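Side-chain contacts in Non-ribosomal peptide synthetase (Streptomyces halstedii, PDB 3WV4), which belongs to the AMP-binding enzymes of the ANL superfamily and represents the large N-terminal part of that fold: residues Arg106-Val111 against Val120-Leu125; Val219-Ser224 against Gly248-Leu253; Ser223-Val228 against Glu344-Ser349; Ala227-His232 against Val337-Gln342. All coordinates share one frame; numbering follows the deposited sequence.

Interaction 1 (Arg106-Val111 against Val120-Leu125)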
loop_
_atom_site.group_PDB
_atom_site.type_symbol
_atom_site.label_atom_id
_atom_site.label_comp_id
_atom_site.label_asym_id
_atom_site.label_seq_id
_atom_site.Cartn_x
_atom_site.Cartn_y
_atom_site.Cartn_z
ATOM N N ARG A 106 7.480 13.075 1.744
ATOM C CA ARG A 106 7.150 12.912 3.145
ATOM C C ARG A 106 5.780 13.449 3.523
ATOM O O ARG A 106 5.052 12.846 4.277
ATOM C CB ARG A 106 8.228 13.620 3.957
ATOM C CG ARG A 106 9.529 12.847 4.051
ATOM C CD ARG A 106 10.623 13.730 4.603
ATOM N NE ARG A 106 10.860 14.829 3.683
ATOM C CZ ARG A 106 11.348 15.998 4.035
ATOM N NH1 ARG A 106 11.699 16.199 5.277
ATOM N NH2 ARG A 106 11.528 16.941 3.120
ATOM N N GLN A 107 5.386 14.564 2.911
ATOM C CA GLN A 107 4.132 15.227 3.208
ATOM C C GLN A 107 2.954 14.340 2.972
ATOM O O GLN A 107 2.024 14.352 3.733
ATOM C CB GLN A 107 3.964 16.514 2.365
ATOM C CG GLN A 107 4.924 17.638 2.731
ATOM C CD GLN A 107 6.192 17.627 1.888
ATOM O OE1 GLN A 107 6.893 16.625 1.781
ATOM N NE2 GLN A 107 6.495 18.750 1.293
ATOM N N THR A 108 2.980 13.554 1.909
ATOM C CA THR A 108 1.863 12.655 1.607
ATOM C C THR A 108 1.624 11.601 2.716
ATOM O O THR A 108 0.504 11.185 2.958
ATOM C CB THR A 108 2.147 11.893 0.295
ATOM O OG1 THR A 108 2.659 12.797 -0.686
ATOM C CG2 THR A 108 0.897 11.264 -0.245
ATOM N N VAL A 109 2.692 11.166 3.369
ATOM C CA VAL A 109 2.584 10.154 4.423
ATOM C C VAL A 109 1.973 10.796 5.689
ATOM O O VAL A 109 1.200 10.151 6.438
ATOM C CB VAL A 109 3.967 9.563 4.721
ATOM C CG1 VAL A 109 3.890 8.480 5.798
ATOM C CG2 VAL A 109 4.557 8.953 3.456
ATOM N N ALA A 110 2.305 12.076 5.885
ATOM C CA ALA A 110 1.729 12.883 6.947
ATOM C C ALA A 110 0.260 13.165 6.703
ATOM O O ALA A 110 -0.546 13.126 7.660
ATOM C CB ALA A 110 2.514 14.193 7.114
ATOM N N VAL A 111 -0.111 13.391 5.434
ATOM C CA VAL A 111 -1.515 13.555 5.066
ATOM C C VAL A 111 -2.279 12.262 5.369
ATOM O O VAL A 111 -3.322 12.259 6.010
ATOM C CB VAL A 111 -1.675 13.957 3.607
ATOM C CG1 VAL A 111 -3.131 13.951 3.217
ATOM C CG2 VAL A 111 -1.096 15.343 3.377
ATOM N N VAL A 120 -10.728 10.369 9.143
ATOM C CA VAL A 120 -11.002 10.903 7.788
ATOM C C VAL A 120 -10.459 9.880 6.782
ATOM O O VAL A 120 -9.443 9.189 7.010
ATOM C CB VAL A 120 -10.333 12.302 7.647
ATOM C CG1 VAL A 120 -10.279 12.838 6.224
ATOM C CG2 VAL A 120 -11.058 13.270 8.532
ATOM N N VAL A 121 -11.138 9.789 5.658
ATOM C CA VAL A 121 -10.827 8.819 4.646
ATOM C C VAL A 121 -9.929 9.366 3.554
ATOM O O VAL A 121 -10.310 10.274 2.829
ATOM C CB VAL A 121 -12.114 8.256 4.018
ATOM C CG1 VAL A 121 -11.762 7.081 3.112
ATOM C CG2 VAL A 121 -13.051 7.804 5.125
ATOM N N PHE A 122 -8.775 8.729 3.401
ATOM C CA PHE A 122 -7.745 9.066 2.444
ATOM C C PHE A 122 -8.066 8.416 1.103
ATOM O O PHE A 122 -8.258 7.181 1.036
ATOM C CB PHE A 122 -6.461 8.483 2.998
ATOM C CG PHE A 122 -5.208 8.845 2.251
ATOM C CD1 PHE A 122 -4.723 10.146 2.260
ATOM C CD2 PHE A 122 -4.449 7.859 1.616
ATOM C CE1 PHE A 122 -3.541 10.467 1.635
ATOM C CE2 PHE A 122 -3.269 8.177 0.956
ATOM C CZ PHE A 122 -2.822 9.504 0.963
ATOM N N VAL A 123 -8.108 9.239 0.048
ATOM C CA VAL A 123 -8.428 8.805 -1.337
ATOM C C VAL A 123 -7.312 9.270 -2.251
ATOM O O VAL A 123 -7.371 10.341 -2.810
ATOM C CB VAL A 123 -9.744 9.406 -1.836
ATOM C CG1 VAL A 123 -10.208 8.718 -3.128
ATOM C CG2 VAL A 123 -10.832 9.271 -0.797
ATOM N N PRO A 124 -6.238 8.488 -2.346
ATOM C CA PRO A 124 -5.082 8.881 -3.127
ATOM C C PRO A 124 -5.268 8.644 -4.628
ATOM O O PRO A 124 -5.823 7.593 -5.007
ATOM C CB PRO A 124 -3.998 7.947 -2.614
ATOM C CG PRO A 124 -4.734 6.703 -2.200
ATOM C CD PRO A 124 -6.090 7.143 -1.747
ATOM N N LEU A 125 -4.801 9.604 -5.444
ATOM C CA LEU A 125 -4.847 9.534 -6.931
ATOM C C LEU A 125 -3.454 9.727 -7.532
ATOM O O LEU A 125 -2.637 10.505 -7.001
ATOM C CB LEU A 125 -5.783 10.603 -7.498
ATOM C CG LEU A 125 -7.280 10.310 -7.586
ATOM C CD1 LEU A 125 -7.799 9.368 -6.531
ATOM C CD2 LEU A 125 -8.152 11.555 -7.630
#
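Phe122 carries this contact, turning its ring from strand 121-124 toward Thr108 and Val111 of helix 106-116. The two elements are the helix and second strand of a beta-alpha-beta unit that starts with strand 97-101. Thr108 and Val111 are three residues apart in the sequence, so both lie on the flank of the helix that meets the strand. Within 120-125 only Phe122 comes within 4.5 Å of the helix segment; its CA lies 8.1 Å from Val111 CA, a gap its ring spans.

Apolar packing comes first. With CG anti to its backbone N (chi1 -173°), Phe122 reaches out from the strand. Val111 meets it at the ring edge, near the ring plane, and the two side chains cross at about a right angle. Thr108 contributes its methyl, CG2 lying 4.3 Å from Phe122 CZ. Phe112 and Val100 also pack on Phe122.

Polar groups play their part elsewhere. Thr108 OG1 is hydrogen-bonded to Pro103 O, which leaves the methyl branch to meet the ring. The carbonyl oxygen Thr108 O comes obliquely to the ring, 4.2 Å from Phe122 CZ. Phe122 has backbone hydrogen bonds with Ala196 and Leu198, which tie its strand to strand 195-200. The closest approach across the two segments is between methyl and ring edge, Val111 CG1 to Phe122 CE1, at 3.8 Å.

Interaction 2 (Val219-Ser224 against Gly248-Leu253)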
loop_
_atom_site.group_PDB
_atom_site.type_symbol
_atom_site.label_atom_id
_atom_site.label_comp_id
_atom_site.label_asym_id
_atom_site.label_seq_id
_atom_site.Cartn_x
_atom_site.Cartn_y
_atom_site.Cartn_z
ATOM N N VAL A 219 -4.515 -2.915 8.901
ATOM C CA VAL A 219 -3.518 -3.244 9.876
ATOM C C VAL A 219 -3.314 -4.718 9.862
ATOM O O VAL A 219 -2.165 -5.197 9.894
ATOM C CB VAL A 219 -3.947 -2.759 11.261
ATOM C CG1 VAL A 219 -3.006 -3.227 12.360
ATOM C CG2 VAL A 219 -3.980 -1.226 11.274
ATOM N N PHE A 220 -4.404 -5.486 9.789
ATOM C CA PHE A 220 -4.260 -6.938 9.768
ATOM C C PHE A 220 -3.446 -7.384 8.579
ATOM O O PHE A 220 -2.471 -8.117 8.705
ATOM C CB PHE A 220 -5.623 -7.660 9.719
ATOM C CG PHE A 220 -5.464 -9.090 9.461
ATOM C CD1 PHE A 220 -5.101 -9.914 10.485
ATOM C CD2 PHE A 220 -5.485 -9.590 8.172
ATOM C CE1 PHE A 220 -4.843 -11.240 10.281
ATOM C CE2 PHE A 220 -5.237 -10.948 7.948
ATOM C CZ PHE A 220 -4.899 -11.756 9.010
ATOM N N ALA A 221 -3.823 -6.925 7.390
ATOM C CA ALA A 221 -3.069 -7.331 6.220
ATOM C C ALA A 221 -1.618 -6.930 6.324
ATOM O O ALA A 221 -0.754 -7.688 5.931
ATOM C CB ALA A 221 -3.708 -6.790 4.912
ATOM N N ALA A 222 -1.303 -5.743 6.843
ATOM C CA ALA A 222 0.125 -5.379 6.973
ATOM C C ALA A 222 0.858 -6.341 7.919
ATOM O O ALA A 222 1.936 -6.804 7.581
ATOM C CB ALA A 222 0.297 -3.951 7.431
ATOM N N SER A 223 0.256 -6.659 9.063
ATOM C CA SER A 223 0.871 -7.605 10.050
ATOM C C SER A 223 1.011 -8.984 9.440
ATOM O O SER A 223 1.977 -9.691 9.672
ATOM C CB SER A 223 0.024 -7.672 11.341
ATOM O OG SER A 223 -1.225 -8.359 11.094
ATOM N N SER A 224 0.076 -9.365 8.603
ATOM C CA SER A 224 0.148 -10.731 8.019
ATOM C C SER A 224 1.201 -10.868 6.934
ATOM O O SER A 224 1.951 -11.858 6.848
ATOM C CB SER A 224 -1.231 -11.132 7.480
ATOM O OG SER A 224 -1.204 -12.400 6.891
ATOM N N GLY A 248 2.792 0.616 -2.756
ATOM C CA GLY A 248 3.601 1.560 -1.980
ATOM C C GLY A 248 2.998 1.945 -0.632
ATOM O O GLY A 248 3.713 2.143 0.348
ATOM N N LEU A 249 1.695 2.064 -0.577
ATOM C CA LEU A 249 1.041 2.404 0.676
ATOM C C LEU A 249 1.407 1.445 1.822
ATOM O O LEU A 249 1.614 1.864 2.954
ATOM C CB LEU A 249 -0.486 2.406 0.477
ATOM C CG LEU A 249 -1.445 3.429 1.130
ATOM C CD1 LEU A 249 -2.657 2.796 1.802
ATOM C CD2 LEU A 249 -0.775 4.441 2.040
ATOM N N TYR A 250 1.451 0.159 1.505
ATOM C CA TYR A 250 1.714 -0.861 2.500
ATOM C C TYR A 250 3.165 -0.951 2.823
ATOM O O TYR A 250 3.559 -1.540 3.843
ATOM C CB TYR A 250 1.190 -2.228 2.080
ATOM C CG TYR A 250 -0.263 -2.410 2.408
ATOM C CD1 TYR A 250 -0.661 -3.172 3.463
ATOM C CD2 TYR A 250 -1.224 -1.773 1.651
ATOM C CE1 TYR A 250 -2.004 -3.354 3.730
ATOM C CE2 TYR A 250 -2.566 -1.919 1.899
ATOM C CZ TYR A 250 -2.968 -2.706 2.947
ATOM O OH TYR A 250 -4.301 -2.856 3.214
ATOM N N LYS A 251 3.981 -0.376 1.964
ATOM C CA LYS A 251 5.371 -0.250 2.326
ATOM C C LYS A 251 5.505 0.876 3.339
ATOM O O LYS A 251 6.300 0.761 4.256
ATOM C CB LYS A 251 6.284 -0.235 1.065
ATOM C CG LYS A 251 6.367 -1.657 0.328
ATOM C CD LYS A 251 5.731 -3.013 1.006
ATOM C CE LYS A 251 4.465 -3.612 0.317
ATOM N NZ LYS A 251 4.227 -5.151 0.136
ATOM N N VAL A 252 4.652 1.901 3.260
ATOM C CA VAL A 252 4.573 2.933 4.343
ATOM C C VAL A 252 4.097 2.272 5.651
ATOM O O VAL A 252 4.674 2.479 6.709
ATOM C CB VAL A 252 3.555 4.032 4.014
ATOM C CG1 VAL A 252 3.404 5.004 5.181
ATOM C CG2 VAL A 252 3.928 4.771 2.754
ATOM N N LEU A 253 3.057 1.430 5.555
ATOM C CA LEU A 253 2.521 0.785 6.766
ATOM C C LEU A 253 3.453 -0.195 7.392
ATOM O O LEU A 253 3.657 -0.201 8.636
ATOM C CB LEU A 253 1.211 0.095 6.467
ATOM C CG LEU A 253 0.131 1.056 5.958
ATOM C CD1 LEU A 253 -0.988 0.296 5.216
ATOM C CD2 LEU A 253 -0.413 1.800 7.122
#
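A buried, apolar helix-helix crossing joins Ala221 and Ala222 of helix 215-229 to Tyr250 and Leu253 of helix 246-258, with the centre of the contact about 6 Å from the centre of the chain. The axes of the two short segments pass 10.1 Å apart with a crossing angle of -79°, so the helices run nearly at right angles. The small alanine side chains leave room for a large ring between them.

Tyr250 fills that room. Its CG is anti to the carbonyl carbon (chi1 -84°), and the ring lies against the turn of the other helix. Ala221 CB stands 4.0 Å from Tyr250 CE1, approaching obliquely. Ala222 N meets the same CE1 atom in the ring plane, while Ala222 CB is 4.2 Å from Tyr250 CD1. One face of the ring is covered from within its own helix, where Leu253 CD1 sits over the centre, 3.8 Å above the plane. Leu253 also reaches across, its CB lying 4.3 Å from Ala222 CB.

The polar bonds stay on the far side of helix 215-229. Ser223 OG donates to Phe220 O over 2.7 Å, and that oxygen also accepts from Ser224 N. Arg42 N is a further partner of Ser223 OG.

Leu253 also packs on Phe112 of helix 106-116, so the crossing lies between helices in the interior of an alpha/beta fold, as expected for an AMP-binding enzyme of the ANL superfamily.

Interaction 3 (Ser223-Val228 against Glu344-Ser349)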
loop_
_atom_site.group_PDB
_atom_site.type_symbol
_atom_site.label_atom_id
_atom_site.label_comp_id
_atom_site.label_asym_id
_atom_site.label_seq_id
_atom_site.Cartn_x
_atom_site.Cartn_y
_atom_site.Cartn_z
ATOM N N SER A 223 0.256 -6.659 9.063
ATOM C CA SER A 223 0.871 -7.605 10.050
ATOM C C SER A 223 1.011 -8.984 9.440
ATOM O O SER A 223 1.977 -9.691 9.672
ATOM C CB SER A 223 0.024 -7.672 11.341
ATOM O OG SER A 223 -1.225 -8.359 11.094
ATOM N N SER A 224 0.076 -9.365 8.603
ATOM C CA SER A 224 0.148 -10.731 8.019
ATOM C C SER A 224 1.201 -10.868 6.934
ATOM O O SER A 224 1.951 -11.858 6.848
ATOM C CB SER A 224 -1.231 -11.132 7.480
ATOM O OG SER A 224 -1.204 -12.400 6.891
ATOM N N ILE A 225 1.247 -9.897 6.047
ATOM C CA ILE A 225 2.304 -9.866 5.038
ATOM C C ILE A 225 3.685 -9.892 5.727
ATOM O O ILE A 225 4.635 -10.618 5.354
ATOM C CB ILE A 225 2.152 -8.569 4.173
ATOM C CG1 ILE A 225 0.963 -8.669 3.232
ATOM C CG2 ILE A 225 3.405 -8.364 3.390
ATOM C CD1 ILE A 225 0.450 -7.333 2.716
ATOM N N ASN A 226 3.800 -9.079 6.756
ATOM C CA ASN A 226 5.076 -8.937 7.438
ATOM C C ASN A 226 5.455 -10.170 8.225
ATOM O O ASN A 226 6.640 -10.496 8.288
ATOM C CB ASN A 226 5.173 -7.753 8.375
ATOM C CG ASN A 226 6.625 -7.449 8.670
ATOM O OD1 ASN A 226 7.486 -7.575 7.805
ATOM N ND2 ASN A 226 6.921 -7.224 9.882
ATOM N N ALA A 227 4.471 -10.924 8.712
ATOM C CA ALA A 227 4.791 -12.227 9.387
ATOM C C ALA A 227 5.481 -13.152 8.394
ATOM O O ALA A 227 6.260 -14.009 8.773
ATOM C CB ALA A 227 3.523 -12.881 9.888
ATOM N N VAL A 228 5.164 -13.035 7.105
ATOM C CA VAL A 228 5.846 -13.872 6.089
ATOM C C VAL A 228 7.184 -13.245 5.611
ATOM O O VAL A 228 8.172 -13.915 5.498
ATOM C CB VAL A 228 4.977 -14.201 4.844
ATOM C CG1 VAL A 228 5.638 -15.283 4.024
ATOM C CG2 VAL A 228 3.606 -14.662 5.197
ATOM N N GLU A 344 -8.985 -6.050 -3.575
ATOM C CA GLU A 344 -10.151 -6.421 -2.779
ATOM C C GLU A 344 -9.834 -7.052 -1.422
ATOM O O GLU A 344 -10.668 -7.004 -0.467
ATOM C CB GLU A 344 -11.051 -7.361 -3.614
ATOM C CG GLU A 344 -11.879 -6.687 -4.701
ATOM C CD GLU A 344 -11.118 -6.351 -5.997
ATOM O OE1 GLU A 344 -9.866 -6.405 -6.088
ATOM O OE2 GLU A 344 -11.803 -5.947 -6.946
ATOM N N CYS A 345 -8.620 -7.570 -1.264
ATOM C CA CYS A 345 -8.166 -8.021 0.072
ATOM C C CYS A 345 -6.671 -7.763 0.361
ATOM O O CYS A 345 -6.041 -8.427 1.169
ATOM C CB CYS A 345 -8.468 -9.507 0.179
ATOM S SG CYS A 345 -7.529 -10.555 -0.894
ATOM N N LYS A 346 -6.106 -6.796 -0.335
ATOM C CA LYS A 346 -4.681 -6.472 -0.374
ATOM C C LYS A 346 -3.827 -7.536 -0.978
ATOM O O LYS A 346 -3.113 -7.255 -1.956
ATOM C CB LYS A 346 -4.145 -6.056 0.982
ATOM C CG LYS A 346 -2.672 -5.759 1.003
ATOM C CD LYS A 346 -2.085 -4.943 -0.145
ATOM C CE LYS A 346 -0.556 -4.804 0.029
ATOM N NZ LYS A 346 0.162 -3.934 -0.969
ATOM N N ARG A 347 -3.811 -8.734 -0.381
ATOM C CA ARG A 347 -2.931 -9.779 -0.843
ATOM C C ARG A 347 -3.478 -11.146 -0.501
ATOM O O ARG A 347 -4.206 -11.322 0.498
ATOM C CB ARG A 347 -1.494 -9.553 -0.332
ATOM C CG ARG A 347 -0.493 -10.425 -1.003
ATOM C CD ARG A 347 0.949 -9.957 -0.894
ATOM N NE ARG A 347 1.146 -8.728 -1.641
ATOM C CZ ARG A 347 1.884 -7.705 -1.220
ATOM N NH1 ARG A 347 2.572 -7.795 -0.066
ATOM N NH2 ARG A 347 2.029 -6.632 -1.982
ATOM N N ILE A 348 -3.151 -12.108 -1.320
ATOM C CA ILE A 348 -3.740 -13.434 -1.180
ATOM C C ILE A 348 -2.755 -14.478 -0.730
ATOM O O ILE A 348 -3.077 -15.290 0.171
ATOM C CB ILE A 348 -4.368 -13.891 -2.508
ATOM C CG1 ILE A 348 -5.567 -12.969 -2.686
ATOM C CG2 ILE A 348 -4.778 -15.357 -2.440
ATOM C CD1 ILE A 348 -6.310 -12.947 -3.998
ATOM N N SER A 349 -1.611 -14.518 -1.390
ATOM C CA SER A 349 -0.636 -15.543 -1.123
ATOM C C SER A 349 0.736 -14.956 -1.238
ATOM O O SER A 349 0.962 -13.959 -1.994
ATOM C CB SER A 349 -0.745 -16.703 -2.108
ATOM O OG SER A 349 -0.346 -16.274 -3.437
#
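Arg347 N donates to Cys345 O over 2.7 Å, closing a classic gamma turn whose middle residue, Lys346, has phi 65° and psi -61°. The tight turn sets the side chains of Lys346 and Arg347 toward helix 215-229, where both close on Ile225.

Ile225 fills the helix side of the contact alone, and its CD1 methyl touches both partners. CD1 lies 3.5 Å from Arg347 NH1, and the other branch, CG2, comes within 3.6 Å of the same nitrogen. CD1 comes obliquely to the guanidinium plane, whereas CG2 lies close to that plane. The side chains of Ile225 and Arg347 cross at about a right angle.

The lysine lies across the same methyl with its aliphatic chain. Its bend at chi2 (43°) brings two carbons against Ile225 CD1, CG at 3.9 Å and CE at 3.8 Å. Lys346 CE also covers one guanidinium face of Arg347, 3.7 Å above the plane and offset toward the rim. The amino end passes on to another partner, Lys346 NZ being hydrogen-bonded to Asp246 O. Thus Ile225 meets carbons of the lysine but the charged end of the arginine, and the contact is apolar on one side only.

Just beyond, Ile348 and Ser349 both face Tyr340 of strand 335-340, so the loop that contains the gamma turn rejoins the sheet through a classic beta bulge.

Interaction 4 (Ala227-His232 against Val337-Gln342)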
loop_
_atom_site.group_PDB
_atom_site.type_symbol
_atom_site.label_atom_id
_atom_site.label_comp_id
_atom_site.label_asym_id
_atom_site.label_seq_id
_atom_site.Cartn_x
_atom_site.Cartn_y
_atom_site.Cartn_z
ATOM N N ALA A 227 4.471 -10.924 8.712
ATOM C CA ALA A 227 4.791 -12.227 9.387
ATOM C C ALA A 227 5.481 -13.152 8.394
ATOM O O ALA A 227 6.260 -14.009 8.773
ATOM C CB ALA A 227 3.523 -12.881 9.888
ATOM N N VAL A 228 5.164 -13.035 7.105
ATOM C CA VAL A 228 5.846 -13.872 6.089
ATOM C C VAL A 228 7.184 -13.245 5.611
ATOM O O VAL A 228 8.172 -13.915 5.498
ATOM C CB VAL A 228 4.977 -14.201 4.844
ATOM C CG1 VAL A 228 5.638 -15.283 4.024
ATOM C CG2 VAL A 228 3.606 -14.662 5.197
ATOM N N LEU A 229 7.222 -11.939 5.380
ATOM C CA LEU A 229 8.359 -11.302 4.764
ATOM C C LEU A 229 9.420 -10.869 5.749
ATOM O O LEU A 229 10.581 -10.849 5.414
ATOM C CB LEU A 229 7.914 -10.053 3.993
ATOM C CG LEU A 229 7.024 -10.263 2.755
ATOM C CD1 LEU A 229 6.750 -8.942 1.996
ATOM C CD2 LEU A 229 7.639 -11.317 1.825
ATOM N N GLY A 230 9.023 -10.482 6.948
ATOM C CA GLY A 230 9.982 -10.259 8.061
ATOM C C GLY A 230 10.755 -8.982 7.927
ATOM O O GLY A 230 11.961 -8.997 8.068
ATOM N N TYR A 231 10.105 -7.878 7.556
ATOM C CA TYR A 231 10.794 -6.578 7.638
ATOM C C TYR A 231 11.129 -6.354 9.110
ATOM O O TYR A 231 10.434 -6.846 9.963
ATOM C CB TYR A 231 9.952 -5.392 7.172
ATOM C CG TYR A 231 9.736 -5.241 5.678
ATOM C CD1 TYR A 231 8.911 -6.130 5.005
ATOM C CD2 TYR A 231 10.221 -4.156 4.958
ATOM C CE1 TYR A 231 8.611 -5.985 3.683
ATOM C CE2 TYR A 231 9.927 -4.014 3.565
ATOM C CZ TYR A 231 9.095 -4.928 2.944
ATOM O OH TYR A 231 8.766 -4.895 1.524
ATOM N N HIS A 232 12.214 -5.647 9.383
ATOM C CA HIS A 232 12.588 -5.321 10.764
ATOM C C HIS A 232 13.187 -3.909 10.824
ATOM O O HIS A 232 13.378 -3.248 9.790
ATOM C CB HIS A 232 13.503 -6.376 11.366
ATOM C CG HIS A 232 14.745 -6.614 10.585
ATOM N ND1 HIS A 232 15.837 -5.776 10.651
ATOM C CD2 HIS A 232 15.074 -7.594 9.706
ATOM C CE1 HIS A 232 16.793 -6.234 9.859
ATOM N NE2 HIS A 232 16.350 -7.327 9.259
ATOM N N VAL A 337 10.983 -12.987 -4.038
ATOM C CA VAL A 337 9.807 -13.489 -3.358
ATOM C C VAL A 337 8.557 -13.290 -4.195
ATOM O O VAL A 337 8.262 -12.153 -4.554
ATOM C CB VAL A 337 9.629 -12.784 -2.008
ATOM C CG1 VAL A 337 8.349 -13.230 -1.363
ATOM C CG2 VAL A 337 10.855 -13.045 -1.117
ATOM N N ARG A 338 7.852 -14.391 -4.501
ATOM C CA ARG A 338 6.661 -14.282 -5.288
ATOM C C ARG A 338 5.464 -14.056 -4.424
ATOM O O ARG A 338 5.363 -14.605 -3.320
ATOM C CB ARG A 338 6.470 -15.514 -6.182
ATOM C CG ARG A 338 7.520 -15.686 -7.321
ATOM C CD ARG A 338 8.435 -16.922 -7.103
ATOM N NE ARG A 338 7.716 -18.174 -7.068
ATOM C CZ ARG A 338 8.117 -19.330 -6.534
ATOM N NH1 ARG A 338 9.241 -19.487 -5.859
ATOM N NH2 ARG A 338 7.328 -20.382 -6.693
ATOM N N MET A 339 4.518 -13.275 -4.936
ATOM C CA MET A 339 3.300 -12.928 -4.213
ATOM C C MET A 339 2.152 -12.823 -5.200
ATOM O O MET A 339 2.373 -12.569 -6.355
ATOM C CB MET A 339 3.472 -11.571 -3.509
ATOM C CG MET A 339 4.782 -11.508 -2.720
ATOM S SD MET A 339 4.880 -10.171 -1.570
ATOM C CE MET A 339 4.909 -8.837 -2.736
ATOM N N TYR A 340 0.936 -13.004 -4.720
ATOM C CA TYR A 340 -0.247 -12.804 -5.549
ATOM C C TYR A 340 -1.294 -12.170 -4.698
ATOM O O TYR A 340 -1.411 -12.467 -3.490
ATOM C CB TYR A 340 -0.720 -14.147 -6.123
ATOM C CG TYR A 340 -2.170 -14.194 -6.454
ATOM C CD1 TYR A 340 -2.692 -13.446 -7.566
ATOM C CD2 TYR A 340 -3.049 -15.008 -5.739
ATOM C CE1 TYR A 340 -4.039 -13.525 -7.889
ATOM C CE2 TYR A 340 -4.404 -15.060 -6.047
ATOM C CZ TYR A 340 -4.890 -14.336 -7.144
ATOM O OH TYR A 340 -6.253 -14.376 -7.435
ATOM N N GLY A 341 -2.030 -11.253 -5.277
ATOM C CA GLY A 341 -3.097 -10.608 -4.568
ATOM C C GLY A 341 -4.015 -9.812 -5.459
ATOM O O GLY A 341 -3.762 -9.688 -6.649
ATOM N N GLN A 342 -5.058 -9.243 -4.856
ATOM C CA GLN A 342 -5.958 -8.276 -5.493
ATOM C C GLN A 342 -6.161 -7.192 -4.488
ATOM O O GLN A 342 -6.128 -7.465 -3.290
ATOM C CB GLN A 342 -7.369 -8.874 -5.738
ATOM C CG GLN A 342 -7.480 -9.817 -6.925
ATOM C CD GLN A 342 -8.908 -10.329 -7.157
ATOM O OE1 GLN A 342 -9.816 -10.178 -6.332
ATOM N NE2 GLN A 342 -9.114 -10.881 -8.305
#
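Leu229, in the last turn of helix 215-229, packs on strand 335-340 with both of its methyls, one more closely than the other. The tight part is Leu229 CD2 on Val337 CG1 at 3.8 Å, the closest approach between the two segments, where the side chains cross obliquely. Leu229 CD1 makes the more distant second touch, 4.2 Å from Met339 SD. Val337 and Met339 alternate with Arg338 along the strand and so turn to one face of the sheet, that of the helix, whereas Arg338 NH2 bonds to Ser362 O and Glu358 O, the latter weakly.

The CB of Leu229 does not itself aim at the strand. With CG anti to the carbonyl carbon (chi1 -67°) and an extended chi2 of -175°, the branched end swings nearer and splits between its two partners. Its CD1 also sits at the edge of the Tyr231 ring, in plane, 3.9 Å from Tyr231 CE1.

The loose side lies where the helix gives way to a loop. Gly230 is the first residue to leave helical geometry, with a positive phi of 75°, a value that favours glycine. Tyr231 N is held by Asn226 OD1, which ties the loop back to the helix. Further out His232 is exposed, as is Ala227 on the helix.

Around the contact, Met311 and Thr313 of strand 311-314 and Ile350 of strand 349-350 also pack on Leu229, placing the helix end over three adjoining strands, while Tyr231 leans on helix 246-258.

All four contacts are buried, but their chemistry follows their place. Interaction 1 joins a helix to the following strand of a local unit and lies apart, its centre 21 and 23 Å from those of interactions 3 and 4. It meets interaction 2 through Val109 CG1 and Val252 CG1, 3.6 Å apart. Interactions 2, 3 and 4 all use helix 215-229, successively against another helix, a loop and a sheet. Interactions 1, 2 and 4 are apolar; interaction 3 brings charged side chains to an isoleucine. Lys346 CE packs on Tyr250 CG at 3.4 Å, linking interactions 2 and 3. Interaction 4 has an exposed fringe at Ala227 and His232.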